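Local coordinates for protein carbon monoxide dehydrogenase (Thermococcus sp. AM4, PDB 6T7J) that probably catalyses the reversible oxidation of carbon monoxide to carbon dioxide, here with a nickel-free active-site cluster, at residues F417-E420 against A421-A425. Sequence-based numbering, arbitrary orientation.
Sequences FSVE and AIVEA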
ATOM      1  N   PHE A 417      27.972  -0.222 -18.263  1.00 53.72           N
ATOM      2  CA  PHE A 417      27.746   0.958 -19.096  1.00 56.24           C
ATOM      3  C   PHE A 417      26.761   1.887 -18.391  1.00 59.19           C
ATOM      4  O   PHE A 417      25.579   1.965 -18.727  1.00 61.69           O
ATOM      5  CB  PHE A 417      27.251   0.553 -20.482  1.00 48.78           C
ATOM      6  CG  PHE A 417      28.298  -0.114 -21.323  1.00 54.47           C
ATOM      7  CD1 PHE A 417      29.349   0.616 -21.856  1.00 55.63           C
ATOM      8  CD2 PHE A 417      28.238  -1.475 -21.576  1.00 51.45           C
ATOM      9  CE1 PHE A 417      30.319   0.002 -22.627  1.00 46.55           C
ATOM     10  CE2 PHE A 417      29.204  -2.095 -22.345  1.00 52.80           C
ATOM     11  CZ  PHE A 417      30.246  -1.355 -22.871  1.00 51.21           C
ATOM     12  N   SER A 418      27.270   2.600 -17.392  1.00 56.74           N
ATOM     13  CA  SER A 418      26.519   3.702 -16.817  1.00 60.20           C
ATOM     14  C   SER A 418      26.524   4.888 -17.781  1.00 60.47           C
ATOM     15  O   SER A 418      27.228   4.896 -18.795  1.00 59.27           O
ATOM     16  CB  SER A 418      27.107   4.103 -15.465  1.00 56.21           C
ATOM     17  OG  SER A 418      28.453   4.527 -15.601  1.00 57.95           O
ATOM     18  N   VAL A 419      25.719   5.904 -17.459  1.00 58.32           N
ATOM     19  CA  VAL A 419      25.673   7.100 -18.295  1.00 60.47           C
ATOM     20  C   VAL A 419      27.044   7.763 -18.347  1.00 61.16           C
ATOM     21  O   VAL A 419      27.487   8.235 -19.403  1.00 56.41           O
ATOM     22  CB  VAL A 419      24.592   8.070 -17.785  1.00 51.38           C
ATOM     23  CG1 VAL A 419      24.533   9.306 -18.668  1.00 42.97           C
ATOM     24  CG2 VAL A 419      23.238   7.377 -17.742  1.00 46.94           C
ATOM     25  N   GLU A 420      27.742   7.797 -17.210  1.00 62.01           N
ATOM     26  CA  GLU A 420      29.091   8.348 -17.185  1.00 59.15           C
ATOM     27  C   GLU A 420      30.029   7.543 -18.075  1.00 58.44           C
ATOM     28  O   GLU A 420      30.822   8.116 -18.834  1.00 62.22           O
ATOM     29  CB  GLU A 420      29.612   8.389 -15.749  1.00 59.98           C
ATOM     30  CG  GLU A 420      28.946   9.440 -14.874  1.00 60.86           C
ATOM     31  CD  GLU A 420      27.659   8.946 -14.242  1.00 58.71           C
ATOM     32  OE1 GLU A 420      26.924   9.774 -13.660  1.00 60.01           O
ATOM     33  OE2 GLU A 420      27.381   7.731 -14.325  1.00 48.92           O
ATOM     34  N   ALA A 421      29.949   6.212 -18.001  1.00 57.21           N
ATOM     35  CA  ALA A 421      30.799   5.371 -18.837  1.00 58.42           C
ATOM     36  C   ALA A 421      30.489   5.568 -20.315  1.00 62.05           C
ATOM     37  O   ALA A 421      31.400   5.597 -21.151  1.00 63.49           O
ATOM     38  CB  ALA A 421      30.631   3.903 -18.447  1.00 54.30           C
ATOM     39  N   ILE A 422      29.207   5.715 -20.655  1.00 58.29           N
ATOM     40  CA  ILE A 422      28.827   5.926 -22.048  1.00 61.94           C
ATOM     41  C   ILE A 422      29.358   7.260 -22.555  1.00 58.72           C
ATOM     42  O   ILE A 422      29.898   7.345 -23.665  1.00 58.66           O
ATOM     43  CB  ILE A 422      27.298   5.827 -22.202  1.00 61.25           C
ATOM     44  CG1 ILE A 422      26.827   4.399 -21.922  1.00 57.95           C
ATOM     45  CG2 ILE A 422      26.871   6.265 -23.595  1.00 48.39           C
ATOM     46  CD1 ILE A 422      25.370   4.304 -21.539  1.00 53.55           C
ATOM     47  N   VAL A 423      29.221   8.321 -21.755  1.00 56.25           N
ATOM     48  CA  VAL A 423      29.727   9.628 -22.172  1.00 62.09           C
ATOM     49  C   VAL A 423      31.245   9.591 -22.307  1.00 62.80           C
ATOM     50  O   VAL A 423      31.818  10.206 -23.216  1.00 65.25           O
ATOM     51  CB  VAL A 423      29.265  10.723 -21.193  1.00 60.81           C
ATOM     52  CG1 VAL A 423      29.967  12.039 -21.489  1.00 59.38           C
ATOM     53  CG2 VAL A 423      27.758  10.900 -21.274  1.00 49.96           C
ATOM     54  N   GLU A 424      31.920   8.858 -21.416  1.00 64.57           N
ATOM     55  CA  GLU A 424      33.362   8.681 -21.548  1.00 66.42           C
ATOM     56  C   GLU A 424      33.715   7.922 -22.819  1.00 67.90           C
ATOM     57  O   GLU A 424      34.764   8.176 -23.425  1.00 71.41           O
ATOM     58  CB  GLU A 424      33.917   7.946 -20.326  1.00 70.98           C
ATOM     59  CG  GLU A 424      34.376   8.851 -19.192  1.00 74.06           C
ATOM     60  CD  GLU A 424      35.116   8.087 -18.107  1.00 74.04           C
ATOM     61  OE1 GLU A 424      35.288   8.637 -16.997  1.00 74.06           O
ATOM     62  OE2 GLU A 424      35.525   6.935 -18.367  1.00 70.29           O
ATOM     63  N   ALA A 425      32.856   6.990 -23.238  1.00 66.21           N
ATOM     64  CA  ALA A 425      33.108   6.254 -24.471  1.00 65.00           C
ATOM     65  C   ALA A 425      32.992   7.152 -25.695  1.00 65.58           C
ATOM     66  O   ALA A 425      33.662   6.911 -26.705  1.00 70.40           O
ATOM     67  CB  ALA A 425      32.145   5.073 -24.585  1.00 56.02           C
TER
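Ile422 N donates to Ser418 O at 2.8 Å, the first i+4 backbone bond of helix 419-425. Val423 N to Val419 O and Glu424 N to Glu420 O, each 2.9 Å, continue the pattern at the next two residues. Ser418 is the N-cap. Its OG accepts from Ala421 N at 3.3 Å, a long but fairly straight bond with an N-H...O angle of 161°. With chi1 at 61°, OG lies between the backbone N and the carbonyl carbon and reaches forward to Ala421 N and the Ala421 methyl. The same OG is hydrogen-bonded to Pro245 O, which ties the cap to a neighbouring loop.

Ile422 reaches back to the residues before the helix. Its CG1 is 4.1 Å from Phe417 CB, so the two side chains meet through their aliphatic stems and not through the ring. CD1 of Ile422 lies 3.7 Å from Phe417 O. At the next position, Val419 CG1 and Val423 CG2 touch loosely at 4.4 Å, an i to i+4 pair. This short helix follows strand 411-415, and Val419 packs it against Arg527 and Ile530 of helix 525-538. Glu420 OE1 forms a salt bridge with Lys129.

The chemistry is that of a serine-capped helix start: the hydroxyl satisfies a first-turn amide, and the negative charge of Glu420, already paired with Lys129, would probably also be favourable near the positive end of the helix dipole.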